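Local coordinates for NMB1025 protein (Neisseria meningitidis serogroup B, PDB 3KJJ) that is of unknown function but belongs to the trimeric YjgF/RutC family, some members of which hydrolyse reactive enamine or imine intermediates, at residues T47-V50 / L51-D55; G79-A82 / E83-V87; G86-D89 / A90-A93. All coordinates share one frame; numbering follows the deposited sequence.

Interaction 1: T47-V50 / L51-D55; sequences TADV and LAQID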
ATOM      1  N   THR B  47       4.844  -2.679 -19.205  1.00 16.03           N
ATOM      2  CA  THR B  47       4.531  -3.668 -18.171  1.00 16.58           C
ATOM      3  C   THR B  47       5.651  -4.719 -18.140  1.00 15.14           C
ATOM      4  O   THR B  47       6.140  -5.069 -17.063  1.00 17.38           O
ATOM      5  CB  THR B  47       3.113  -4.303 -18.345  1.00 17.14           C
ATOM      6  OG1 THR B  47       2.104  -3.274 -18.314  1.00 18.95           O
ATOM      7  CG2 THR B  47       2.813  -5.296 -17.220  1.00 22.02           C
ATOM      8  N   ALA B  48       6.062  -5.191 -19.322  1.00 17.87           N
ATOM      9  CA  ALA B  48       7.144  -6.173 -19.443  1.00 18.87           C
ATOM     10  C   ALA B  48       8.421  -5.669 -18.781  1.00 17.32           C
ATOM     11  O   ALA B  48       9.040  -6.392 -18.008  1.00 18.15           O
ATOM     12  CB  ALA B  48       7.411  -6.522 -20.904  1.00 17.99           C
ATOM     13  N   ASP B  49       8.815  -4.440 -19.099  1.00 19.56           N
ATOM     14  CA  ASP B  49      10.028  -3.854 -18.528  1.00 18.26           C
ATOM     15  C   ASP B  49       9.975  -3.753 -17.004  1.00 14.66           C
ATOM     16  O   ASP B  49      10.980  -4.008 -16.326  1.00 15.84           O
ATOM     17  CB  ASP B  49      10.316  -2.472 -19.113  1.00 22.15           C
ATOM     18  CG  ASP B  49      11.587  -1.858 -18.537  1.00 14.46           C
ATOM     19  OD1 ASP B  49      12.680  -2.291 -18.932  1.00 23.04           O
ATOM     20  OD2 ASP B  49      11.484  -0.957 -17.683  1.00 24.62           O
ATOM     21  N   VAL B  50       8.807  -3.375 -16.487  1.00 12.62           N
ATOM     22  CA  VAL B  50       8.593  -3.165 -15.056  1.00 12.99           C
ATOM     23  C   VAL B  50       8.678  -4.512 -14.330  1.00 12.08           C
ATOM     24  O   VAL B  50       9.325  -4.613 -13.290  1.00 12.00           O
ATOM     25  CB  VAL B  50       7.247  -2.424 -14.794  1.00 11.61           C
ATOM     26  CG1 VAL B  50       6.741  -2.626 -13.379  1.00 14.67           C
ATOM     27  CG2 VAL B  50       7.416  -0.904 -15.080  1.00 12.21           C
ATOM     28  N   LEU B  51       8.041  -5.536 -14.900  1.00 14.40           N
ATOM     29  CA  LEU B  51       8.121  -6.888 -14.341  1.00 15.35           C
ATOM     30  C   LEU B  51       9.545  -7.475 -14.367  1.00 14.34           C
ATOM     31  O   LEU B  51       9.921  -8.216 -13.456  1.00 16.86           O
ATOM     32  CB  LEU B  51       7.070  -7.818 -14.964  1.00 13.56           C
ATOM     33  CG  LEU B  51       5.604  -7.385 -14.736  1.00 14.44           C
ATOM     34  CD1 LEU B  51       4.631  -8.187 -15.582  1.00 15.62           C
ATOM     35  CD2 LEU B  51       5.189  -7.441 -13.258  1.00 12.64           C
ATOM     36  N   ALA B  52      10.341  -7.115 -15.376  1.00 15.30           N
ATOM     37  CA  ALA B  52      11.749  -7.542 -15.459  1.00 16.28           C
ATOM     38  C   ALA B  52      12.628  -6.911 -14.379  1.00 15.62           C
ATOM     39  O   ALA B  52      13.453  -7.590 -13.760  1.00 14.60           O
ATOM     40  CB  ALA B  52      12.330  -7.278 -16.871  1.00 19.90           C
ATOM     41  N   GLN B  53      12.417  -5.622 -14.126  1.00 17.09           N
ATOM     42  CA  GLN B  53      13.003  -4.941 -12.969  1.00 16.08           C
ATOM     43  C   GLN B  53      12.638  -5.614 -11.658  1.00 13.70           C
ATOM     44  O   GLN B  53      13.503  -5.832 -10.800  1.00 13.99           O
ATOM     45  CB  GLN B  53      12.522  -3.492 -12.905  1.00 18.71           C
ATOM     46  CG  GLN B  53      13.054  -2.595 -14.000  1.00 15.40           C
ATOM     47  CD  GLN B  53      12.475  -1.204 -13.896  1.00 10.99           C
ATOM     48  OE1 GLN B  53      12.675  -0.517 -12.906  1.00 16.16           O
ATOM     49  NE2 GLN B  53      11.733  -0.792 -14.919  1.00 14.90           N
ATOM     50  N   ILE B  54      11.354  -5.934 -11.493  1.00 14.32           N
ATOM     51  CA  ILE B  54      10.896  -6.563 -10.265  1.00 13.03           C
ATOM     52  C   ILE B  54      11.631  -7.881 -10.049  1.00 15.13           C
ATOM     53  O   ILE B  54      12.137  -8.132  -8.942  1.00 15.35           O
ATOM     54  CB  ILE B  54       9.344  -6.692 -10.202  1.00 15.87           C
ATOM     55  CG1 ILE B  54       8.730  -5.316  -9.894  1.00 10.52           C
ATOM     56  CG2 ILE B  54       8.932  -7.707  -9.140  1.00 17.18           C
ATOM     57  CD1 ILE B  54       7.243  -5.155 -10.231  1.00 10.81           C
ATOM     58  N   ASP B  55      11.724  -8.680 -11.116  1.00 15.53           N
ATOM     59  CA  ASP B  55      12.492  -9.924 -11.119  1.00 18.79           C
ATOM     60  C   ASP B  55      13.920  -9.675 -10.625  1.00 17.51           C
ATOM     61  O   ASP B  55      14.413 -10.399  -9.772  1.00 15.34           O
ATOM     62  CB  ASP B  55      12.544 -10.553 -12.518  1.00 19.15           C
ATOM     63  CG  ASP B  55      11.226 -11.197 -12.940  1.00 22.86           C
ATOM     64  OD1 ASP B  55      10.381 -11.509 -12.073  1.00 21.50           O
ATOM     65  OD2 ASP B  55      11.052 -11.412 -14.162  1.00 21.03           O
TER
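V50 with I54, L51 with T47 and Q53 with D49 are the i to i+4 pairs of this contact, spread over about two and a half turns of helix 43-60. V50 reaches I54 through its CG1 branch, which lies 4.1 Å from I54 CD1; the two side chains are crossed rather than aligned, and CG1 stands nearly opposite the backbone N (chi1 159°). L51 instead runs alongside T47, both pointing the same way, and the methyls T47 CG2 and L51 CD1 meet at 3.8 Å. The polar face belongs to Q53 and D49: Q53 NE2 donates to D49 OD2 over 2.8 Å, with an N-H...O angle of 130° that shows a bent bond. The donor comes from above the carboxylate plane, and carboxylate and amide planes are 55° apart. Both ends have further partners that hold them in place, since D49 OD2 also accepts from E38 N, D49 OD1 from N39 ND2, and Q53 NE2 also donates to V36 O. Regular i to i+4 backbone bonds underlie the side chains, such as L51 N to T47 O at 2.9 Å and I54 N to V50 O at 3.0 Å. Helix 43-60 thus lies against the mixed sheet, with V50, L51 and I54 on I116 and I118 of strand 114-121, and beside helix 81-91, where T47 and L51 touch M84, V87, W88 and W91.

Interaction 2: G79-A82 / E83-V87; sequences GDYA and EMNGV
D80 with M84, Y81 with N85 and A82 with G86 are i to i+4 pairs at the start of helix 81-91, the helix of a beta-alpha-beta unit between strands 68-75 and 99-104; E83 to G86 run from its first into its second turn. E83 comes first: its backbone N donates to a water, 2.8 Å away, that in turn donates to G79 O. Its carboxylate faces that of D80, with OE1 4.3 Å from D80 OD1. A second water bonds D80 OD1 at 2.7 Å, but its very short distance to E83 OE1 makes a bridge doubtful. The like charges are probably eased by the salt bridge of D80 OD2 to R113 and the bond of E83 OE2 to A44 N. M84, a selenomethionine, donates from its N to D80 O at 2.9 Å, and its side chain continues inward to I73 and L75 of strand 68-75. N85 N bonds to Y81 O at 2.9 Å, nearly straight at 171°, and a first torsion that sets CG beside the backbone N (chi1 -74°) turns the amide back over Y81. R100 NH1 donates to N85 OD1, while A108 and R19 of the second subunit pack against Y81 and N85 respectively. G86 N donates to A82 O at 3.0 Å. Amide and phenol planes stand 72° apart, with N85 ND2 over the ring centre, 3.2 Å from Y81 CE2.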
ATOM      1  N   GLY B  79      -7.930   2.456 -19.497  1.00 21.48           N
ATOM      2  CA  GLY B  79      -8.074   1.891 -20.836  1.00 22.56           C
ATOM      3  C   GLY B  79      -7.013   0.847 -21.180  1.00 22.04           C
ATOM      4  O   GLY B  79      -7.185   0.078 -22.121  1.00 21.64           O
ATOM      5  N   ASP B  80      -5.925   0.810 -20.411  1.00 22.00           N
ATOM      6  CA  ASP B  80      -4.804  -0.108 -20.679  1.00 21.44           C
ATOM      7  C   ASP B  80      -4.856  -1.374 -19.821  1.00 22.11           C
ATOM      8  O   ASP B  80      -3.888  -2.140 -19.784  1.00 21.75           O
ATOM      9  CB  ASP B  80      -3.460   0.594 -20.438  1.00 21.44           C
ATOM     10  CG  ASP B  80      -3.154   1.672 -21.472  1.00 29.28           C
ATOM     11  OD1 ASP B  80      -3.612   1.561 -22.624  1.00 26.95           O
ATOM     12  OD2 ASP B  80      -2.425   2.625 -21.127  1.00 32.74           O
ATOM     13  N   TYR B  81      -5.985  -1.579 -19.143  1.00 21.36           N
ATOM     14  CA  TYR B  81      -6.182  -2.706 -18.219  1.00 21.57           C
ATOM     15  C   TYR B  81      -5.933  -4.072 -18.858  1.00 21.11           C
ATOM     16  O   TYR B  81      -5.083  -4.832 -18.383  1.00 20.59           O
ATOM     17  CB  TYR B  81      -7.589  -2.647 -17.617  1.00 22.81           C
ATOM     18  CG  TYR B  81      -7.841  -3.547 -16.422  1.00 22.75           C
ATOM     19  CD1 TYR B  81      -7.088  -3.428 -15.253  1.00 23.04           C
ATOM     20  CD2 TYR B  81      -8.858  -4.499 -16.453  1.00 29.19           C
ATOM     21  CE1 TYR B  81      -7.345  -4.246 -14.144  1.00 23.78           C
ATOM     22  CE2 TYR B  81      -9.117  -5.317 -15.352  1.00 26.32           C
ATOM     23  CZ  TYR B  81      -8.353  -5.186 -14.209  1.00 27.28           C
ATOM     24  OH  TYR B  81      -8.608  -5.998 -13.127  1.00 36.03           O
ATOM     25  N   ALA B  82      -6.662  -4.383 -19.929  1.00 19.61           N
ATOM     26  CA  ALA B  82      -6.512  -5.678 -20.599  1.00 21.19           C
ATOM     27  C   ALA B  82      -5.099  -5.903 -21.137  1.00 18.22           C
ATOM     28  O   ALA B  82      -4.577  -7.015 -21.058  1.00 19.65           O
ATOM     29  CB  ALA B  82      -7.564  -5.863 -21.707  1.00 20.35           C
ATOM     30  N   GLU B  83      -4.480  -4.851 -21.667  1.00 19.27           N
ATOM     31  CA  GLU B  83      -3.123  -4.940 -22.203  1.00 20.52           C
ATOM     32  C   GLU B  83      -2.106  -5.246 -21.109  1.00 18.09           C
ATOM     33  O   GLU B  83      -1.223  -6.091 -21.300  1.00 19.49           O
ATOM     34  CB  GLU B  83      -2.723  -3.658 -22.944  1.00 20.72           C
ATOM     35  CG  GLU B  83      -1.421  -3.778 -23.738  1.00 25.07           C
ATOM     36  CD  GLU B  83      -1.197  -2.634 -24.723  1.00 28.51           C
ATOM     37  OE1 GLU B  83      -2.110  -1.804 -24.901  1.00 28.50           O
ATOM     38  OE2 GLU B  83      -0.100  -2.562 -25.317  1.00 27.56           O
HETATM   39  N   MSE B  84      -2.232  -4.544 -19.981  1.00 17.67           N
HETATM   40  CA  MSE B  84      -1.371  -4.771 -18.813  1.00 19.75           C
HETATM   41  C   MSE B  84      -1.567  -6.205 -18.339  1.00 20.27           C
HETATM   42  O   MSE B  84      -0.594  -6.958 -18.256  1.00 21.55           O
HETATM   43  CB  MSE B  84      -1.665  -3.753 -17.701  1.00 19.86           C
HETATM   44  CG  MSE B  84      -0.786  -3.869 -16.436  1.00 17.32           C
HETATM   45 SE   MSE B  84      -1.325  -5.342 -15.227  1.00 24.12          SE
HETATM   46  CE  MSE B  84       0.339  -5.464 -14.243  1.00 29.16           C
ATOM     47  N   ASN B  85      -2.828  -6.574 -18.082  1.00 20.23           N
ATOM     48  CA  ASN B  85      -3.221  -7.928 -17.648  1.00 20.15           C
ATOM     49  C   ASN B  85      -2.646  -9.062 -18.476  1.00 19.47           C
ATOM     50  O   ASN B  85      -2.226 -10.071 -17.922  1.00 19.05           O
ATOM     51  CB  ASN B  85      -4.754  -8.073 -17.606  1.00 19.71           C
ATOM     52  CG  ASN B  85      -5.381  -7.343 -16.436  1.00 19.46           C
ATOM     53  OD1 ASN B  85      -4.711  -7.011 -15.464  1.00 17.50           O
ATOM     54  ND2 ASN B  85      -6.674  -7.084 -16.531  1.00 17.86           N
ATOM     55  N   GLY B  86      -2.626  -8.897 -19.797  1.00 17.49           N
ATOM     56  CA  GLY B  86      -2.075  -9.920 -20.691  1.00 18.61           C
ATOM     57  C   GLY B  86      -0.629 -10.254 -20.375  1.00 18.44           C
ATOM     58  O   GLY B  86      -0.228 -11.422 -20.423  1.00 17.57           O
ATOM     59  N   VAL B  87       0.148  -9.230 -20.019  1.00 17.70           N
ATOM     60  CA  VAL B  87       1.546  -9.416 -19.694  1.00 16.27           C
ATOM     61  C   VAL B  87       1.686  -9.942 -18.258  1.00 16.93           C
ATOM     62  O   VAL B  87       2.419 -10.903 -18.017  1.00 20.64           O
ATOM     63  CB  VAL B  87       2.367  -8.134 -19.978  1.00 16.82           C
ATOM     64  CG1 VAL B  87       3.817  -8.290 -19.516  1.00 13.11           C
ATOM     65  CG2 VAL B  87       2.298  -7.807 -21.478  1.00 12.36           C
TER
HETATM   66  O   HOH W   1      -5.978  -2.767 -22.823  1.00 22.93           O
HETATM   67  O   HOH W   2      -4.100  -0.609 -24.226  1.00 31.14           O

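Interaction 3: G86-D89 / A90-A93; sequences GVWD and AWVA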
ATOM      1  N   GLY B  86      -2.626  -8.897 -19.797  1.00 17.49           N
ATOM      2  CA  GLY B  86      -2.075  -9.920 -20.691  1.00 18.61           C
ATOM      3  C   GLY B  86      -0.629 -10.254 -20.375  1.00 18.44           C
ATOM      4  O   GLY B  86      -0.228 -11.422 -20.423  1.00 17.57           O
ATOM      5  N   VAL B  87       0.148  -9.230 -20.019  1.00 17.70           N
ATOM      6  CA  VAL B  87       1.546  -9.416 -19.694  1.00 16.27           C
ATOM      7  C   VAL B  87       1.686  -9.942 -18.258  1.00 16.93           C
ATOM      8  O   VAL B  87       2.419 -10.903 -18.017  1.00 20.64           O
ATOM      9  CB  VAL B  87       2.367  -8.134 -19.978  1.00 16.82           C
ATOM     10  CG1 VAL B  87       3.817  -8.290 -19.516  1.00 13.11           C
ATOM     11  CG2 VAL B  87       2.298  -7.807 -21.478  1.00 12.36           C
ATOM     12  N   TRP B  88       0.967  -9.317 -17.327  1.00 17.60           N
ATOM     13  CA  TRP B  88       0.904  -9.763 -15.933  1.00 20.38           C
ATOM     14  C   TRP B  88       0.516 -11.232 -15.811  1.00 18.48           C
ATOM     15  O   TRP B  88       1.210 -11.994 -15.143  1.00 20.31           O
ATOM     16  CB  TRP B  88      -0.078  -8.888 -15.150  1.00 20.21           C
ATOM     17  CG  TRP B  88      -0.377  -9.354 -13.761  1.00 17.44           C
ATOM     18  CD1 TRP B  88      -1.394 -10.169 -13.379  1.00 18.55           C
ATOM     19  CD2 TRP B  88       0.335  -9.007 -12.564  1.00 13.89           C
ATOM     20  NE1 TRP B  88      -1.361 -10.361 -12.018  1.00 19.39           N
ATOM     21  CE2 TRP B  88      -0.305  -9.665 -11.494  1.00 20.30           C
ATOM     22  CE3 TRP B  88       1.465  -8.229 -12.300  1.00 15.53           C
ATOM     23  CZ2 TRP B  88       0.135  -9.553 -10.168  1.00 15.35           C
ATOM     24  CZ3 TRP B  88       1.907  -8.118 -10.980  1.00 18.08           C
ATOM     25  CH2 TRP B  88       1.241  -8.782  -9.935  1.00 20.49           C
ATOM     26  N   ASP B  89      -0.582 -11.616 -16.470  1.00 18.62           N
ATOM     27  CA  ASP B  89      -1.097 -12.992 -16.444  1.00 20.64           C
ATOM     28  C   ASP B  89      -0.091 -14.042 -16.888  1.00 18.89           C
ATOM     29  O   ASP B  89      -0.075 -15.146 -16.339  1.00 20.90           O
ATOM     30  CB  ASP B  89      -2.369 -13.127 -17.290  1.00 21.15           C
ATOM     31  CG  ASP B  89      -3.553 -12.423 -16.673  1.00 21.97           C
ATOM     32  OD1 ASP B  89      -3.430 -11.927 -15.532  1.00 18.67           O
ATOM     33  OD2 ASP B  89      -4.611 -12.365 -17.331  1.00 25.91           O
ATOM     34  N   ALA B  90       0.721 -13.698 -17.887  1.00 17.66           N
ATOM     35  CA  ALA B  90       1.785 -14.571 -18.400  1.00 19.49           C
ATOM     36  C   ALA B  90       3.001 -14.635 -17.471  1.00 19.11           C
ATOM     37  O   ALA B  90       3.724 -15.637 -17.451  1.00 20.67           O
ATOM     38  CB  ALA B  90       2.215 -14.118 -19.794  1.00 20.59           C
ATOM     39  N   TRP B  91       3.211 -13.571 -16.706  1.00 17.72           N
ATOM     40  CA  TRP B  91       4.394 -13.425 -15.850  1.00 15.25           C
ATOM     41  C   TRP B  91       4.210 -14.069 -14.486  1.00 15.89           C
ATOM     42  O   TRP B  91       5.127 -14.736 -14.013  1.00 15.47           O
ATOM     43  CB  TRP B  91       4.779 -11.955 -15.709  1.00 12.76           C
ATOM     44  CG  TRP B  91       5.870 -11.633 -14.693  1.00 14.56           C
ATOM     45  CD1 TRP B  91       7.217 -11.626 -14.913  1.00 17.02           C
ATOM     46  CD2 TRP B  91       5.687 -11.215 -13.329  1.00 10.87           C
ATOM     47  NE1 TRP B  91       7.887 -11.258 -13.767  1.00 16.82           N
ATOM     48  CE2 TRP B  91       6.972 -10.993 -12.782  1.00 15.09           C
ATOM     49  CE3 TRP B  91       4.559 -11.014 -12.516  1.00 12.42           C
ATOM     50  CZ2 TRP B  91       7.162 -10.582 -11.458  1.00 12.67           C
ATOM     51  CZ3 TRP B  91       4.743 -10.603 -11.212  1.00 11.94           C
ATOM     52  CH2 TRP B  91       6.042 -10.394 -10.689  1.00 18.36           C
ATOM     53  N   VAL B  92       3.038 -13.892 -13.862  1.00 15.62           N
ATOM     54  CA  VAL B  92       2.834 -14.423 -12.490  1.00 15.14           C
ATOM     55  C   VAL B  92       3.094 -15.927 -12.343  1.00 15.50           C
ATOM     56  O   VAL B  92       2.935 -16.699 -13.292  1.00 16.62           O
ATOM     57  CB  VAL B  92       1.450 -14.079 -11.876  1.00 18.02           C
ATOM     58  CG1 VAL B  92       1.376 -12.609 -11.543  1.00 15.50           C
ATOM     59  CG2 VAL B  92       0.315 -14.495 -12.798  1.00 16.99           C
ATOM     60  N   ALA B  93       3.518 -16.330 -11.152  1.00 16.32           N
ATOM     61  CA  ALA B  93       3.751 -17.741 -10.883  1.00 16.94           C
ATOM     62  C   ALA B  93       2.404 -18.399 -10.622  1.00 17.57           C
ATOM     63  O   ALA B  93       1.707 -18.055  -9.669  1.00 20.52           O
ATOM     64  CB  ALA B  93       4.685 -17.906  -9.679  1.00 15.84           C
TER
HETATM   65  O   HOH W   3       1.105 -17.287 -15.140  1.00 14.79           O
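W88 offers one face of its indole to both W91 and V92 as helix 81-91 comes to its end. V92 brings CG1 over the five-membered ring, 3.7 Å from the centroid and 25° off the normal, which is a CH-pi contact; the nearest ring atom to V92 CG1 is W88 CE2, at 3.4 Å. W91 approaches the six-membered part of the same face at a slant: the six-membered rings have planes 42° apart and centroids 5.5 Å apart, so neither a stack nor an edge-to-face pair results. Their closest atoms are W88 CZ3 and W91 CZ3, at 3.8 Å. Both indoles carry CG opposite the backbone N (chi1 172° in each), which places the rings on the same side of the helix, where they approach. W88 O accepts two bonds, from V92 N at 2.9 Å and from W91 N at 3.0 Å, the latter from above the carbonyl plane, and these hold the last turn as V92 leaves helical geometry. A water donates to both D89 O and V92 O. R19 of the second subunit accepts from W88 NE1 through its O, and its guanidinium forms a salt bridge with D89 OD2. W91 NE1 probably bonds D55 OD1, and cation-pi contacts join R100 to W88 and K65 to W91. At this C-terminal end of the helix in the beta-alpha-beta unit 68-75, 81-91, 99-104, W88 packs on A71 and I73 of strand 68-75, while W88 and W91 touch L51 of helix 43-60.

Interactions 2 and 3 are successive turns of helix 81-91, sharing G86 and V87 with centres about 10 Å apart, whereas interaction 1 lies on helix 43-60, its centre about 14 Å from that of interaction 2 and about 11 Å from that of interaction 3. The helices meet side by side: T47 OG1 is 3.5 Å from M84 CG, V87 CG1 is 3.9 Å from T47 CG2, and D55 OD1 lies 3.0 Å from W91 NE1. Interactions 2 and 3 also reach the second subunit, mainly through R19 there, while interaction 1 touches no other chain. YjgF relatives bind ligands in clefts between subunits, so interactions 2 and 3 may lie near such a cleft, though no ligand identifies one here.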